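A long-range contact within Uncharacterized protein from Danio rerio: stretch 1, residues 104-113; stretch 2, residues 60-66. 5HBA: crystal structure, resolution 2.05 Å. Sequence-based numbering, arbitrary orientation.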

# COMPACT_ATOMS: atom_id res chain seq x y z
N VAL A 104 10.54 -3.58 -14.08
CA VAL A 104 9.92 -2.65 -13.12
C VAL A 104 10.83 -2.53 -11.91
O VAL A 104 11.41 -3.53 -11.45
CB VAL A 104 8.51 -3.11 -12.70
CG1 VAL A 104 7.88 -2.10 -11.73
CG2 VAL A 104 7.61 -3.26 -13.93
N TRP A 105 10.98 -1.31 -11.39
CA TRP A 105 11.85 -1.12 -10.25
C TRP A 105 11.49 0.14 -9.48
O TRP A 105 10.62 0.92 -9.91
CB TRP A 105 13.32 -1.09 -10.70
CG TRP A 105 13.74 0.15 -11.49
CD1 TRP A 105 14.42 1.23 -10.99
CD2 TRP A 105 13.57 0.40 -12.90
NE1 TRP A 105 14.66 2.15 -12.00
CE2 TRP A 105 14.15 1.66 -13.18
CE3 TRP A 105 12.98 -0.30 -13.95
CZ2 TRP A 105 14.15 2.23 -14.45
CZ3 TRP A 105 12.98 0.26 -15.23
CH2 TRP A 105 13.57 1.52 -15.47
N ILE A 106 12.20 0.37 -8.41
CA ILE A 106 12.20 1.61 -7.70
C ILE A 106 13.57 2.18 -7.61
O ILE A 106 14.54 1.53 -7.61
CB ILE A 106 11.57 1.50 -6.31
CG1 ILE A 106 12.35 0.52 -5.41
CG2 ILE A 106 10.14 1.10 -6.44
CD1 ILE A 106 11.82 0.35 -4.01
N GLU A 107 13.57 3.46 -7.47
CA GLU A 107 14.65 4.41 -7.67
C GLU A 107 14.46 5.63 -6.76
O GLU A 107 13.38 6.23 -6.71
CB GLU A 107 14.77 4.76 -9.16
CG GLU A 107 15.88 5.67 -9.56
CD GLU A 107 15.90 5.90 -11.07
OE1 GLU A 107 15.01 5.35 -11.78
OE2 GLU A 107 16.79 6.62 -11.55
N PRO A 108 15.44 5.88 -5.92
CA PRO A 108 15.41 7.10 -5.12
C PRO A 108 15.88 8.29 -5.94
O PRO A 108 16.65 8.12 -6.89
CB PRO A 108 16.41 6.82 -3.99
CG PRO A 108 16.84 5.37 -4.15
CD PRO A 108 16.61 5.03 -5.59
N PHE A 109 15.40 9.48 -5.57
CA PHE A 109 15.92 10.74 -6.12
C PHE A 109 15.91 11.83 -5.04
O PHE A 109 15.29 11.67 -3.99
CB PHE A 109 15.18 11.17 -7.39
CG PHE A 109 13.73 11.54 -7.18
CD1 PHE A 109 12.75 10.55 -7.06
CD2 PHE A 109 13.33 12.88 -7.19
CE1 PHE A 109 11.41 10.90 -6.90
CE2 PHE A 109 11.99 13.24 -7.05
CZ PHE A 109 11.02 12.25 -6.90
N ALA A 110 16.65 12.91 -5.27
CA ALA A 110 16.63 14.04 -4.36
C ALA A 110 15.59 15.04 -4.86
O ALA A 110 15.85 15.83 -5.77
CB ALA A 110 18.00 14.69 -4.25
N GLY A 111 14.41 14.98 -4.26
CA GLY A 111 13.28 15.80 -4.66
C GLY A 111 13.46 17.30 -4.54
O GLY A 111 12.68 18.07 -5.11
N ASP A 112 14.46 17.74 -3.78
CA ASP A 112 14.79 19.16 -3.73
C ASP A 112 16.26 19.34 -3.34
O ASP A 112 17.01 18.36 -3.26
CB ASP A 112 13.84 19.93 -2.78
CG ASP A 112 13.96 19.49 -1.32
OD1 ASP A 112 14.69 18.51 -1.03
OD2 ASP A 112 13.31 20.12 -0.45
N GLY A 113 16.68 20.58 -3.11
CA GLY A 113 18.06 20.85 -2.73
C GLY A 113 18.97 20.90 -3.95
O GLY A 113 18.52 20.64 -5.07
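Stretch 2 60-66: GRLCLRL

The apolar centre of the contact is the ring of Phe 109, held between two residues of stretch 2. Over one face Cys 63 CB lies 3.5 Å from Phe 109 CE1; over the opposite face the guanidinium of Arg 65 stacks flat, planes at 16°, with Arg 65 CG 3.4 Å from Phe 109 CE1. On the other side of the sheet, Pro 108 CG packs 3.9 Å from Leu 64 CD2, and Leu 66 CD1 reaches Ile 106 CG2 at 4.0 Å and Val 104 CG1 at 3.9 Å.

Between these two layers, residues 62-66 run as an extended strand antiparallel to the strand that enters stretch 1 at Val 104, their N-to-C directions 147° apart. Arg 65 N donates to Glu 107 O at 2.7 Å, and Glu 107 N to Arg 65 O at 3.2 Å. Pro 108, lacking an amide hydrogen, lies opposite Leu 64 in a non-hydrogen-bonded pair, and Phe 109 N then donates to Cys 63 O at 3.1 Å.

Farther out, a water accepts from Cys 63 N (2.9 Å) and donates to Phe 109 O (2.6 Å), bridging the two backbones. At the polar edge, where stretch 1 is loop or turn from Ala 110 onward, Arg 61 NH1 lies 3.4 Å from Ala 110 CA, and Arg 61 NH2 forms a salt bridge with Asp 112 OD1 at 3.2 Å.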

# COMPACT_ATOMS: atom_id res chain seq x y z
N GLY A 60 15.27 11.77 7.08
CA GLY A 60 15.04 13.01 6.34
C GLY A 60 14.18 12.79 5.11
O GLY A 60 13.49 11.78 5.00
N ARG A 61 14.25 13.74 4.17
CA ARG A 61 13.44 13.70 2.95
C ARG A 61 13.66 12.41 2.16
O ARG A 61 14.80 12.00 1.92
CB ARG A 61 13.76 14.91 2.07
CG ARG A 61 12.89 15.01 0.81
CD ARG A 61 13.73 15.35 -0.42
NE ARG A 61 14.74 14.33 -0.67
CZ ARG A 61 16.04 14.59 -0.84
NH1 ARG A 61 16.89 13.59 -1.03
NH2 ARG A 61 16.48 15.84 -0.81
N LEU A 62 12.56 11.76 1.77
CA LEU A 62 12.63 10.54 0.97
C LEU A 62 11.71 10.65 -0.24
O LEU A 62 10.50 10.81 -0.11
CB LEU A 62 12.26 9.29 1.78
CG LEU A 62 12.23 7.97 0.98
CD1 LEU A 62 13.54 7.71 0.24
CD2 LEU A 62 11.90 6.80 1.88
N CYS A 63 12.32 10.57 -1.42
CA CYS A 63 11.60 10.55 -2.68
C CYS A 63 11.95 9.27 -3.44
O CYS A 63 13.13 8.93 -3.60
CB CYS A 63 11.97 11.76 -3.52
SG CYS A 63 11.08 13.27 -3.08
N LEU A 64 10.92 8.55 -3.90
CA LEU A 64 11.11 7.35 -4.70
C LEU A 64 10.23 7.38 -5.93
O LEU A 64 9.08 7.86 -5.89
CB LEU A 64 10.83 6.10 -3.87
CG LEU A 64 11.91 5.71 -2.85
CD1 LEU A 64 11.29 4.93 -1.72
CD2 LEU A 64 13.00 4.84 -3.50
N ARG A 65 10.76 6.87 -7.04
CA ARG A 65 9.97 6.72 -8.24
C ARG A 65 9.71 5.25 -8.48
O ARG A 65 10.60 4.42 -8.28
CB ARG A 65 10.71 7.29 -9.46
CG ARG A 65 10.75 8.79 -9.52
CD ARG A 65 11.17 9.29 -10.91
NE ARG A 65 11.20 10.75 -10.93
CZ ARG A 65 12.30 11.48 -10.75
NH1 ARG A 65 13.46 10.88 -10.56
NH2 ARG A 65 12.23 12.80 -10.77
N LEU A 66 8.49 4.91 -8.89
CA LEU A 66 8.25 3.58 -9.44
C LEU A 66 8.39 3.71 -10.95
O LEU A 66 7.73 4.55 -11.57
CB LEU A 66 6.84 3.09 -9.08
CG LEU A 66 6.40 1.75 -9.69
CD1 LEU A 66 7.14 0.56 -9.02
CD2 LEU A 66 4.90 1.62 -9.53
O HOH W 1 15.22 10.84 -1.55